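PDB 6I9A: Lys-gingipain W83 from Porphyromonas gingivalis, which cleaves proteins after lysine as a secreted cysteine endopeptidase of family C25, here the catalytic part of a longer protein that may act as a virulence factor. Local coordinates for residues A20-K25 with Y46-E51; G84-I89 with T118-A123; T220-P225 with G246-T251; Y241-G246 with A275-S280. All coordinates share one frame; numbering follows the deposited sequence. Where two conformers were deposited one is given.

Contact 1: A20-K25 with Y46-E51. With EPE (4-(2-hydroxyethyl)-1-piperazine ethanesulfonic acid), chain J.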
# COMPACT_ATOMS: atom_id res chain seq x y z
N ALA A 20 3.89 16.08 -6.74
CA ALA A 20 2.75 15.96 -7.61
C ALA A 20 2.87 16.82 -8.84
O ALA A 20 3.36 17.97 -8.79
CB ALA A 20 1.50 16.37 -6.85
N GLY A 21 2.26 16.36 -9.93
CA GLY A 21 2.15 17.22 -11.09
C GLY A 21 1.29 18.41 -10.70
O GLY A 21 0.27 18.30 -10.00
N ALA A 22 1.67 19.57 -11.23
CA ALA A 22 0.97 20.82 -10.91
C ALA A 22 -0.52 20.80 -11.24
O ALA A 22 -1.30 21.52 -10.58
CB ALA A 22 1.67 21.96 -11.64
N LYS A 23 -0.97 20.01 -12.24
CA LYS A 23 -2.39 20.02 -12.62
C LYS A 23 -3.29 19.38 -11.57
O LYS A 23 -4.51 19.50 -11.63
CB LYS A 23 -2.59 19.29 -13.93
CG LYS A 23 -1.92 20.01 -15.09
CD LYS A 23 -2.09 19.30 -16.40
CE LYS A 23 -1.34 20.11 -17.44
NZ LYS A 23 -1.26 19.40 -18.73
N PHE A 24 -2.71 18.69 -10.59
CA PHE A 24 -3.48 17.89 -9.62
C PHE A 24 -3.78 18.60 -8.32
O PHE A 24 -4.39 18.00 -7.44
CB PHE A 24 -2.71 16.58 -9.31
CG PHE A 24 -2.60 15.69 -10.54
CD1 PHE A 24 -3.75 15.12 -11.10
CD2 PHE A 24 -1.37 15.44 -11.13
CE1 PHE A 24 -3.67 14.31 -12.22
CE2 PHE A 24 -1.30 14.65 -12.29
CZ PHE A 24 -2.44 14.06 -12.81
N LYS A 25 -3.38 19.89 -8.16
CA LYS A 25 -3.52 20.54 -6.87
C LYS A 25 -4.97 20.51 -6.33
O LYS A 25 -5.18 20.13 -5.18
CB LYS A 25 -3.00 21.98 -7.00
CG LYS A 25 -2.88 22.73 -5.69
CD LYS A 25 -2.08 24.03 -5.87
CE LYS A 25 -1.94 24.78 -4.57
NZ LYS A 25 -1.21 24.00 -3.52
N TYR A 46 4.99 20.50 -5.82
CA TYR A 46 4.47 20.36 -7.17
C TYR A 46 5.53 20.66 -8.18
O TYR A 46 6.48 21.41 -7.91
CB TYR A 46 3.24 21.25 -7.41
CG TYR A 46 2.08 20.92 -6.50
CD1 TYR A 46 1.11 20.01 -6.88
CD2 TYR A 46 1.96 21.52 -5.25
CE1 TYR A 46 0.09 19.64 -6.02
CE2 TYR A 46 0.91 21.19 -4.39
CZ TYR A 46 -0.03 20.25 -4.79
OH TYR A 46 -1.07 19.90 -3.96
N THR A 47 5.35 20.11 -9.38
CA THR A 47 6.33 20.26 -10.46
C THR A 47 6.35 21.68 -11.07
O THR A 47 7.05 21.89 -12.06
CB THR A 47 6.10 19.22 -11.52
OG1 THR A 47 4.75 19.35 -11.98
CG2 THR A 47 6.36 17.79 -10.96
N ASP A 48 5.60 22.63 -10.50
CA ASP A 48 5.72 24.02 -10.97
C ASP A 48 6.62 24.83 -10.03
O ASP A 48 6.73 26.04 -10.20
CB ASP A 48 4.35 24.64 -11.10
CG ASP A 48 3.51 24.68 -9.85
OD1 ASP A 48 3.99 24.23 -8.77
OD2 ASP A 48 2.38 25.19 -9.93
N GLU A 49 7.29 24.16 -9.05
CA GLU A 49 8.22 24.83 -8.13
C GLU A 49 9.64 24.80 -8.66
O GLU A 49 10.08 23.82 -9.27
CB GLU A 49 8.16 24.17 -6.76
CG GLU A 49 6.80 24.35 -6.12
CD GLU A 49 6.63 23.51 -4.88
OE1 GLU A 49 7.63 23.21 -4.19
OE2 GLU A 49 5.47 23.15 -4.60
N ALA A 50 10.40 25.89 -8.36
CA ALA A 50 11.81 25.99 -8.75
C ALA A 50 12.62 24.80 -8.25
O ALA A 50 13.39 24.20 -9.03
CB ALA A 50 12.42 27.30 -8.19
N GLU A 51 12.49 24.49 -6.97
CA GLU A 51 13.34 23.49 -6.34
C GLU A 51 13.02 22.08 -6.83
O GLU A 51 13.89 21.21 -6.74
CB GLU A 51 13.22 23.56 -4.82
CG GLU A 51 14.00 24.72 -4.19
CD GLU A 51 13.81 24.86 -2.69
OE1 GLU A 51 14.16 25.93 -2.14
OE2 GLU A 51 13.32 23.89 -2.06
N1 EPE J . -0.06 20.03 4.14
C2 EPE J . -1.51 20.03 3.94
C3 EPE J . -1.84 19.94 2.48
N4 EPE J . -1.25 21.07 1.76
C5 EPE J . 0.20 21.10 1.96
C6 EPE J . 0.54 21.16 3.43
C7 EPE J . -1.64 21.02 0.35
C8 EPE J . -0.72 21.60 -0.71
O8 EPE J . -1.44 21.46 -1.93
C9 EPE J . 0.32 20.00 5.55
C10 EPE J . -0.39 20.98 6.47
S EPE J . -0.07 20.39 8.01
O1S EPE J . 1.00 19.42 7.89
O2S EPE J . -1.30 19.76 8.40
O3S EPE J . 0.29 21.53 8.83
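Ala20 and Tyr46 pair in parallel across the ends of strands 14-20 and 40-46, their CA atoms 4.7 Å apart, and the chains separate after Gly21 and Thr47. The last backbone bond of the pair runs from Thr47 N to Ala20 O at 3.0 Å. A side chain adds one more bond beyond it. Thr47 OG1 sits between its own backbone N and carbonyl carbon (chi1 57°), and it accepts from Ala22 N at 3.2 Å. Both bonds are bent, each with an angle of 143° at the hydrogen. Ala22 CB also touches the carboxylate end of Asp48.

The Tyr46 ring lies against segment 20-25. Ala20 CB packs on Tyr46 CE1 at 3.7 Å, and Gly21 O lies at the ring edge near its plane. The Lys25 side chain crosses Tyr46 at about a right angle, with its CB and CG against CE1, CZ and OH. In one of its two conformers, a bend at chi4 (61°) places NZ 3.6 Å from Tyr46 CE2. There Lys25 NZ donates to the hydroxyl O8 of the buffer molecule EPE, which also shares a 2.6 Å hydrogen bond with Tyr46 OH. In this conformer the buffer bridges the two side chains. It is bonded as well to Leu408 N.

Tyr46 to Glu49 forms a type I beta turn, and Glu49 OE2 accepts from Tyr46 N. Leu28 and Leu32 of helix 25-37 cover the ring further. This is the C-terminal end of the strands of a parallel sheet flanked by helices, where neighbouring strands 14-20 and 40-46 run out into the loops that lead to their helices.

Contact 2: G84-I89 with T118-A123. With CA (calcium ion), chain H.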
# COMPACT_ATOMS: atom_id res chain seq x y z
N GLY A 84 0.79 11.54 -10.38
CA GLY A 84 0.88 11.77 -11.81
C GLY A 84 1.43 10.57 -12.55
O GLY A 84 1.99 9.65 -11.95
N ASP A 85 1.22 10.60 -13.85
CA ASP A 85 1.74 9.59 -14.75
C ASP A 85 3.15 10.06 -15.24
O ASP A 85 3.71 11.04 -14.76
CB ASP A 85 0.74 9.34 -15.89
CG ASP A 85 0.85 7.99 -16.61
OD1 ASP A 85 1.92 7.32 -16.51
OD2 ASP A 85 -0.14 7.59 -17.26
N THR A 86 3.70 9.31 -16.19
CA THR A 86 5.09 9.51 -16.65
C THR A 86 5.25 10.76 -17.48
O THR A 86 6.39 11.18 -17.68
CB THR A 86 5.60 8.26 -17.38
OG1 THR A 86 4.75 7.99 -18.49
CG2 THR A 86 5.66 7.04 -16.44
N ASP A 87 4.16 11.39 -17.90
CA ASP A 87 4.26 12.67 -18.62
C ASP A 87 4.67 13.80 -17.65
O ASP A 87 5.14 14.85 -18.12
CB ASP A 87 2.93 13.03 -19.28
CG ASP A 87 1.70 13.14 -18.41
OD1 ASP A 87 1.69 12.54 -17.28
OD2 ASP A 87 0.76 13.81 -18.83
N VAL A 88 4.54 13.62 -16.34
CA VAL A 88 4.91 14.65 -15.37
C VAL A 88 6.01 14.15 -14.39
O VAL A 88 6.85 14.94 -13.96
CB VAL A 88 3.75 15.30 -14.61
CG1 VAL A 88 2.84 16.12 -15.51
CG2 VAL A 88 2.94 14.29 -13.82
N ILE A 89 6.01 12.86 -14.02
CA ILE A 89 7.07 12.30 -13.14
C ILE A 89 7.53 11.05 -13.87
O ILE A 89 6.82 10.05 -13.89
CB ILE A 89 6.59 12.03 -11.71
CG1 ILE A 89 6.12 13.33 -11.04
CG2 ILE A 89 7.74 11.39 -10.91
CD1 ILE A 89 5.33 13.05 -9.70
N THR A 118 7.37 4.11 -1.23
CA THR A 118 6.99 4.89 -2.38
C THR A 118 5.83 4.29 -3.10
O THR A 118 5.79 3.08 -3.35
CB THR A 118 8.22 5.00 -3.31
OG1 THR A 118 9.27 5.64 -2.55
CG2 THR A 118 7.97 5.82 -4.55
N PHE A 119 4.89 5.14 -3.51
CA PHE A 119 3.75 4.70 -4.31
C PHE A 119 3.44 5.80 -5.29
O PHE A 119 3.79 6.96 -5.08
CB PHE A 119 2.55 4.32 -3.44
CG PHE A 119 2.07 5.44 -2.53
CD1 PHE A 119 1.11 6.35 -2.98
CD2 PHE A 119 2.51 5.54 -1.20
CE1 PHE A 119 0.61 7.33 -2.13
CE2 PHE A 119 2.03 6.54 -0.38
CZ PHE A 119 1.08 7.42 -0.84
N ARG A 120 2.72 5.43 -6.35
CA ARG A 120 2.38 6.36 -7.41
C ARG A 120 0.88 6.37 -7.65
O ARG A 120 0.29 5.36 -8.02
CB ARG A 120 3.15 6.03 -8.70
CG ARG A 120 2.74 6.89 -9.90
CD ARG A 120 3.46 6.47 -11.17
NE ARG A 120 4.89 6.78 -11.16
CZ ARG A 120 5.44 7.73 -11.91
NH1 ARG A 120 4.66 8.62 -12.57
NH2 ARG A 120 6.75 7.84 -11.98
N MET A 121 0.25 7.54 -7.42
CA MET A 121 -1.13 7.80 -7.75
C MET A 121 -1.11 8.24 -9.19
O MET A 121 -1.03 9.44 -9.49
CB MET A 121 -1.69 8.87 -6.81
CG MET A 121 -1.52 8.53 -5.32
SD MET A 121 -2.84 7.47 -4.71
CE MET A 121 -3.94 8.70 -4.38
N SER A 122 -1.10 7.28 -10.12
CA SER A 122 -0.97 7.61 -11.55
C SER A 122 -2.32 7.95 -12.15
O SER A 122 -3.25 7.10 -12.14
CB SER A 122 -0.35 6.43 -12.31
OG SER A 122 -0.30 6.85 -13.66
N ALA A 123 -2.44 9.16 -12.68
CA ALA A 123 -3.67 9.65 -13.27
C ALA A 123 -3.33 10.44 -14.50
O ALA A 123 -2.29 11.10 -14.52
CB ALA A 123 -4.41 10.53 -12.27
CA CA H . 0.98 5.40 -17.80
O HOH W 1 -0.10 12.85 -15.25
O HOH W 2 2.39 6.65 -19.33
O HOH W 3 1.21 3.53 -19.37
O HOH W 4 -0.80 5.67 -19.34
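Asp85 and Ser122 meet beside a calcium site, where the loop after strand 79-83 passes the end of strand 117-121. Both carboxylate oxygens of Asp85 bind the calcium ion, OD1 and OD2 each at 2.5 Å. Three waters, Phe254 O and Glu263 also take part. Ser122 OG lies 3.4 Å from Asp85 CG. It bonds Glu263, a calcium ligand, and so is second-shell. Arg267 bonds both Ser122 OG and Asp85 OD2. Asp85 OD1 has a further task within its loop and accepts from Thr86 N.

The backbones join through one bond, from Gly84 N to Met121 O at 2.9 Å. Strands 79-83 and 117-121 are parallel neighbours in the four-stranded sheet, and this bond lies where the first of them gives way to the loop. Water 1 adds a bridge, accepting from Asp85 N and lying within hydrogen-bonding distance of Ala123 O and Asp87 OD1.

Arg120 holds the loop from the strand side. Its CG is anti to the backbone N (chi1 175°), and the chain bends at chi3 (-70°) before the guanidinium. NH1 and NH2 both donate end-on to Ile89 O, each at 2.9 Å, with that oxygen in the guanidinium plane. NH1 also donates to Gly84 O at 2.9 Å, from above the plane of that carbonyl. The one side chain therefore ties the first residue of segment 84-89 to the last. Thr86 CG2 lies over one face of the guanidinium, and Asp102 forms a salt bridge with NH2.

Contact 3: T220-P225 with G246-T251. With H8E (benzyl-N-[(2S)-1-[[(3S)-7-amino-1-(benzylamino)-1,2-dioxoheptan-3-yl]amino]-5-(2-methyl-2-phenylhydrazinyl)-1,5-dioxopentan-2-yl]carbamate), chain I.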
# COMPACT_ATOMS: atom_id res chain seq x y z
N THR A 220 -1.67 -5.16 -20.07
CA THR A 220 -3.07 -4.76 -19.91
C THR A 220 -3.97 -5.89 -19.43
O THR A 220 -5.20 -5.78 -19.54
CB THR A 220 -3.61 -4.17 -21.24
OG1 THR A 220 -3.47 -5.16 -22.26
CG2 THR A 220 -2.90 -2.89 -21.62
N ALA A 221 -3.39 -6.97 -18.86
CA ALA A 221 -4.23 -8.07 -18.44
C ALA A 221 -3.54 -8.98 -17.47
O ALA A 221 -2.32 -9.22 -17.54
CB ALA A 221 -4.68 -8.94 -19.65
N TRP A 222 -4.35 -9.62 -16.63
CA TRP A 222 -4.03 -10.92 -16.04
C TRP A 222 -4.38 -11.89 -17.17
O TRP A 222 -5.51 -11.89 -17.66
CB TRP A 222 -4.83 -11.19 -14.76
CG TRP A 222 -4.42 -10.31 -13.62
CD1 TRP A 222 -3.28 -9.56 -13.51
CD2 TRP A 222 -5.09 -10.23 -12.37
NE1 TRP A 222 -3.23 -8.99 -12.26
CE2 TRP A 222 -4.33 -9.38 -11.54
CE3 TRP A 222 -6.29 -10.76 -11.86
CZ2 TRP A 222 -4.66 -9.13 -10.19
CZ3 TRP A 222 -6.65 -10.46 -10.55
CH2 TRP A 222 -5.85 -9.64 -9.73
N ALA A 223 -3.42 -12.68 -17.67
CA ALA A 223 -3.61 -13.30 -18.98
C ALA A 223 -4.45 -14.57 -19.00
O ALA A 223 -5.11 -14.83 -20.03
CB ALA A 223 -2.26 -13.57 -19.63
N ASP A 224 -4.38 -15.40 -17.97
CA ASP A 224 -5.13 -16.69 -18.04
C ASP A 224 -5.27 -17.27 -16.64
O ASP A 224 -4.28 -17.78 -16.08
CB ASP A 224 -4.38 -17.69 -18.94
CG ASP A 224 -5.16 -18.94 -19.22
OD1 ASP A 224 -6.18 -19.15 -18.57
OD2 ASP A 224 -4.71 -19.75 -20.08
N PRO A 225 -6.45 -17.19 -16.03
CA PRO A 225 -7.70 -16.72 -16.64
C PRO A 225 -7.65 -15.23 -16.97
O PRO A 225 -7.09 -14.42 -16.22
CB PRO A 225 -8.75 -17.02 -15.56
CG PRO A 225 -7.97 -17.08 -14.26
CD PRO A 225 -6.67 -17.72 -14.69
N GLY A 246 -0.87 -8.52 -8.54
CA GLY A 246 -0.57 -9.35 -9.71
C GLY A 246 0.88 -9.82 -9.62
O GLY A 246 1.81 -9.02 -9.84
N ASN A 247 1.07 -11.06 -9.17
CA ASN A 247 2.41 -11.68 -9.18
C ASN A 247 2.59 -12.34 -10.55
O ASN A 247 2.25 -13.51 -10.77
CB ASN A 247 2.55 -12.67 -8.05
CG ASN A 247 2.51 -12.02 -6.68
OD1 ASN A 247 1.63 -12.28 -5.85
ND2 ASN A 247 3.48 -11.13 -6.42
N CYS A 248 3.00 -11.50 -11.51
CA CYS A 248 2.98 -11.82 -12.94
C CYS A 248 3.76 -10.77 -13.68
O CYS A 248 4.07 -9.70 -13.13
CB CYS A 248 1.55 -11.94 -13.49
SG CYS A 248 0.54 -10.45 -13.26
N CYS A 249 4.03 -10.98 -14.95
CA CYS A 249 4.73 -9.98 -15.75
C CYS A 249 3.92 -8.72 -15.99
O CYS A 249 2.70 -8.79 -16.14
CB CYS A 249 5.07 -10.59 -17.13
SG CYS A 249 6.21 -12.01 -17.05
N ILE A 250 4.64 -7.60 -16.04
CA ILE A 250 4.43 -6.32 -16.73
C ILE A 250 3.07 -5.62 -16.53
O ILE A 250 2.91 -4.55 -17.15
CB ILE A 250 4.78 -6.44 -18.24
CG1 ILE A 250 3.86 -7.42 -19.00
CG2 ILE A 250 6.26 -6.83 -18.39
CD1 ILE A 250 4.20 -7.53 -20.52
N THR A 251 2.18 -6.08 -15.64
CA THR A 251 0.92 -5.37 -15.45
C THR A 251 1.08 -3.99 -14.83
O THR A 251 0.11 -3.21 -14.91
CB THR A 251 -0.01 -6.18 -14.58
OG1 THR A 251 0.52 -6.32 -13.25
CG2 THR A 251 -0.41 -7.52 -15.17
CAQ H8E I . 1.85 -12.50 -21.80
CAK H8E I . 0.55 -12.68 -22.33
CAH H8E I . -0.03 -13.94 -22.35
CAL H8E I . 0.65 -15.06 -21.85
CAR H8E I . 1.93 -14.85 -21.35
CBO H8E I . 2.53 -13.61 -21.27
CBA H8E I . 3.85 -13.52 -20.78
NBE H8E I . 3.92 -13.38 -19.32
CBL H8E I . 4.93 -13.89 -18.57
OAE H8E I . 5.80 -14.61 -19.07
CBN H8E I . 4.92 -13.54 -17.08
OAG H8E I . 3.78 -13.15 -16.67
CBS H8E I . 5.62 -14.63 -16.22
CBB H8E I . 5.22 -14.59 -14.74
CAY H8E I . 5.82 -15.73 -13.93
CAX H8E I . 5.66 -15.59 -12.41
CAW H8E I . 4.23 -15.82 -11.95
NAB H8E I . 4.16 -15.70 -10.47
NBG H8E I . 7.09 -14.61 -16.34
C H8E I . 7.86 -15.60 -16.78
O H8E I . 7.46 -16.68 -17.20
CA H8E I . 9.32 -15.21 -16.89
N H8E I . 10.22 -16.36 -16.85
CBK H8E I . 10.39 -17.11 -15.73
OAD H8E I . 9.68 -16.90 -14.74
OBI H8E I . 11.30 -18.01 -15.81
CBD H8E I . 11.49 -18.93 -14.67
CBP H8E I . 12.39 -20.03 -15.03
CAS H8E I . 13.74 -20.02 -14.69
CAM H8E I . 14.63 -21.09 -15.01
CAI H8E I . 14.08 -22.13 -15.77
CAN H8E I . 12.75 -22.11 -16.16
CAT H8E I . 11.90 -21.08 -15.81
CB H8E I . 9.54 -14.45 -18.21
CG H8E I . 9.18 -15.29 -19.47
CD H8E I . 9.05 -14.42 -20.68
OE1 H8E I . 10.05 -14.09 -21.32
NE2 H8E I . 7.79 -14.01 -20.90
NBT H8E I . 7.46 -13.07 -21.89
CAA H8E I . 6.85 -11.84 -21.30
CBQ H8E I . 7.02 -13.62 -23.13
CAU H8E I . 6.17 -12.92 -23.99
CAO H8E I . 5.81 -13.47 -25.22
CAJ H8E I . 6.29 -14.72 -25.59
CAP H8E I . 7.10 -15.44 -24.73
CAV H8E I . 7.49 -14.89 -23.51
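Trp222 reaches from strand 221-223 to Gly246, Cys248 and Thr251, and this buried side is the close-packed part of the contact. CG of Trp222 is anti to its carbonyl carbon (chi1 -69°), and the five-membered ring leads toward segment 246-251. Its NE1 comes within 3.7 Å of Gly246 CA, so the indole sits directly against the glycine backbone. Cys248 SG approaches the ring obliquely, 3.9 Å from Trp222 CD1, as a sulfur-aromatic contact. Thr251 CG2 touches Trp222 CD1 at the ring edge, near its plane, and lies 3.5 Å from Ala221 O. The polar ends here share a partner outside both segments: Trp222 NE1 and Thr251 OG1 are each hydrogen-bonded to Tyr276 OH. Phe261 and Tyr213 stack with the indole.

The other side is looser. Ala223 and Cys249 do not touch each other, and the inhibitor H8E lies between their parts of the chain. Ala223 CB packs against H8E CAH at 3.5 Å, on a phenyl ring of the inhibitor. Cys249 SG is bonded covalently to H8E CBN at 2.0 Å. Cys249 N donates to H8E OAG at 2.8 Å, with an angle of 155° at the hydrogen, consistent with an oxyanion hole. The amine of the lysine-like side chain, H8E NAB, donates to Asn247 O at 2.9 Å, and Thr214 and Asp288 are among the other residues that bond the inhibitor.

Together the segments form part of the active site of a lysine-specific C25 peptidase, with the nucleophile Cys249 just beyond strand 242-247 and the lysine-like amine bonded to Asn247 O beside it.

Contact 4: Y241-G246 with A275-S280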
# COMPACT_ATOMS: atom_id res chain seq x y z
N TYR A 241 -14.23 -1.67 -2.59
CA TYR A 241 -12.92 -1.53 -3.20
C TYR A 241 -11.89 -2.42 -2.56
O TYR A 241 -11.82 -2.60 -1.36
CB TYR A 241 -12.48 -0.04 -3.16
CG TYR A 241 -13.60 0.83 -3.69
CD1 TYR A 241 -14.17 0.59 -4.94
CD2 TYR A 241 -14.17 1.81 -2.88
CE1 TYR A 241 -15.29 1.30 -5.37
CE2 TYR A 241 -15.29 2.56 -3.32
CZ TYR A 241 -15.84 2.29 -4.56
OH TYR A 241 -16.95 2.95 -5.04
N PHE A 242 -11.00 -2.96 -3.42
CA PHE A 242 -10.02 -3.96 -2.98
C PHE A 242 -8.57 -3.51 -3.19
O PHE A 242 -8.27 -2.59 -3.98
CB PHE A 242 -10.29 -5.32 -3.69
CG PHE A 242 -10.48 -5.24 -5.20
CD1 PHE A 242 -9.39 -5.13 -6.06
CD2 PHE A 242 -11.75 -5.37 -5.75
CE1 PHE A 242 -9.59 -5.05 -7.44
CE2 PHE A 242 -11.94 -5.32 -7.11
CZ PHE A 242 -10.88 -5.18 -7.95
N LEU A 243 -7.68 -4.25 -2.53
CA LEU A 243 -6.26 -4.28 -2.90
C LEU A 243 -6.10 -5.46 -3.87
O LEU A 243 -6.61 -6.55 -3.59
CB LEU A 243 -5.44 -4.56 -1.64
CG LEU A 243 -3.96 -4.94 -1.89
CD1 LEU A 243 -3.17 -3.83 -2.60
CD2 LEU A 243 -3.27 -5.27 -0.58
N ALA A 244 -5.44 -5.23 -5.01
CA ALA A 244 -5.14 -6.35 -5.93
C ALA A 244 -3.63 -6.46 -6.05
O ALA A 244 -2.91 -5.43 -6.09
CB ALA A 244 -5.79 -6.13 -7.27
N ILE A 245 -3.17 -7.70 -6.17
CA ILE A 245 -1.72 -8.00 -6.34
C ILE A 245 -1.60 -8.95 -7.52
O ILE A 245 -2.18 -10.07 -7.51
CB ILE A 245 -1.11 -8.62 -5.08
CG1 ILE A 245 -1.29 -7.66 -3.89
CG2 ILE A 245 0.38 -8.96 -5.32
CD1 ILE A 245 -0.62 -8.13 -2.60
N GLY A 246 -0.87 -8.52 -8.54
CA GLY A 246 -0.57 -9.35 -9.71
C GLY A 246 0.88 -9.82 -9.62
O GLY A 246 1.81 -9.02 -9.84
N ALA A 275 -5.68 0.26 -4.51
CA ALA A 275 -4.23 0.14 -4.68
C ALA A 275 -3.98 -1.16 -5.42
O ALA A 275 -4.76 -2.13 -5.34
CB ALA A 275 -3.51 0.12 -3.34
N TYR A 276 -2.84 -1.18 -6.11
CA TYR A 276 -2.37 -2.35 -6.90
C TYR A 276 -0.91 -2.51 -6.68
O TYR A 276 -0.14 -1.54 -6.71
CB TYR A 276 -2.64 -2.11 -8.38
CG TYR A 276 -2.29 -3.31 -9.23
CD1 TYR A 276 -3.09 -4.46 -9.21
CD2 TYR A 276 -1.15 -3.33 -10.03
CE1 TYR A 276 -2.78 -5.58 -9.98
CE2 TYR A 276 -0.84 -4.45 -10.82
CZ TYR A 276 -1.67 -5.57 -10.78
OH TYR A 276 -1.40 -6.69 -11.51
N ILE A 277 -0.50 -3.77 -6.45
CA ILE A 277 0.93 -4.11 -6.43
C ILE A 277 1.21 -5.01 -7.62
O ILE A 277 0.50 -6.02 -7.80
CB ILE A 277 1.32 -4.86 -5.12
CG1 ILE A 277 1.17 -3.90 -3.92
CG2 ILE A 277 2.78 -5.35 -5.24
CD1 ILE A 277 1.16 -4.64 -2.58
N GLY A 278 2.18 -4.66 -8.44
CA GLY A 278 2.55 -5.51 -9.55
C GLY A 278 3.91 -5.12 -10.06
O GLY A 278 4.59 -4.23 -9.51
N SER A 279 4.32 -5.77 -11.13
CA SER A 279 5.67 -5.63 -11.68
C SER A 279 5.67 -4.85 -12.98
O SER A 279 4.83 -5.06 -13.85
CB SER A 279 6.23 -7.02 -11.95
OG SER A 279 7.58 -6.94 -12.42
N SER A 280 6.63 -3.91 -13.11
CA SER A 280 6.82 -3.18 -14.36
C SER A 280 7.47 -4.07 -15.46
O SER A 280 6.93 -4.14 -16.56
CB SER A 280 7.63 -1.92 -14.06
OG SER A 280 8.02 -1.34 -15.29
O HOH W 5 2.50 -7.68 -12.19
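Ala244 O is gripped by Ile277 N, which donates to it at 2.9 Å, and by a CA-H contact from Tyr276. Two more backbone bonds link the strands. Ala244 N donates to Ala275 O at 3.2 Å, and Gly246 N donates to Ile277 O at 2.9 Å. The strands run parallel, with an angle of 4° between their directions. Past Gly246 the direct pairing stops and a water takes over. Water 5 donates to Gly246 O and accepts from Ser279 N, 2.8 Å from each.

On one face of the sheet, Tyr276 CG is anti to the backbone N (chi1 -175°), and the phenol runs past Ala244 toward Gly246. Ala244 CB meets the ring edge in its plane, 3.7 Å from Tyr276 CD1. Tyr276 OH lies 3.3 Å from Gly246 CA, and its polar partners, Thr251 and Trp222, are outside the strand pair. Ile265 of helix 261-267 touches both Ala244 and Tyr276.

Leu243, Ile245, Ala275 and Ile277 occupy the other face. Ile245 and Ile277 lie side by side and point the same way, with their CD1 atoms 3.9 Å apart. Leu243 CD1 packs on Ala275 CB at 4.0 Å. Helix 325-342 covers this layer through Val325 and Ile328.

Strand 242-247, helix 261-267 and strand 273-279 make up a beta-alpha-beta unit. The contact is its parallel strand pair, inside the six-stranded sheet of the catalytic domain, and the first strand leads on to the nucleophile Cys249.

Contacts 2, 3 and 4 are buried, while contact 1 is partly exposed and meets a buffer molecule. Contacts 1 and 2 lie at strand ends of the four-stranded parallel sheet and touch through Phe24, which packs on Gly84 and Ala123. Contacts 3 and 4 share Gly246 and strand 242-247 of the six-stranded sheet, and the Tyr276 hydroxyl joins them. Contact 4, nearest the centre of the chain, combines regular backbone pairing with apolar packing. Contact 2 relies on an arginine grip and a metal. Contact 3 has aromatic and sulfur packing behind a covalently bound inhibitor. The centres of contacts 1 and 3 are about 32 Å apart.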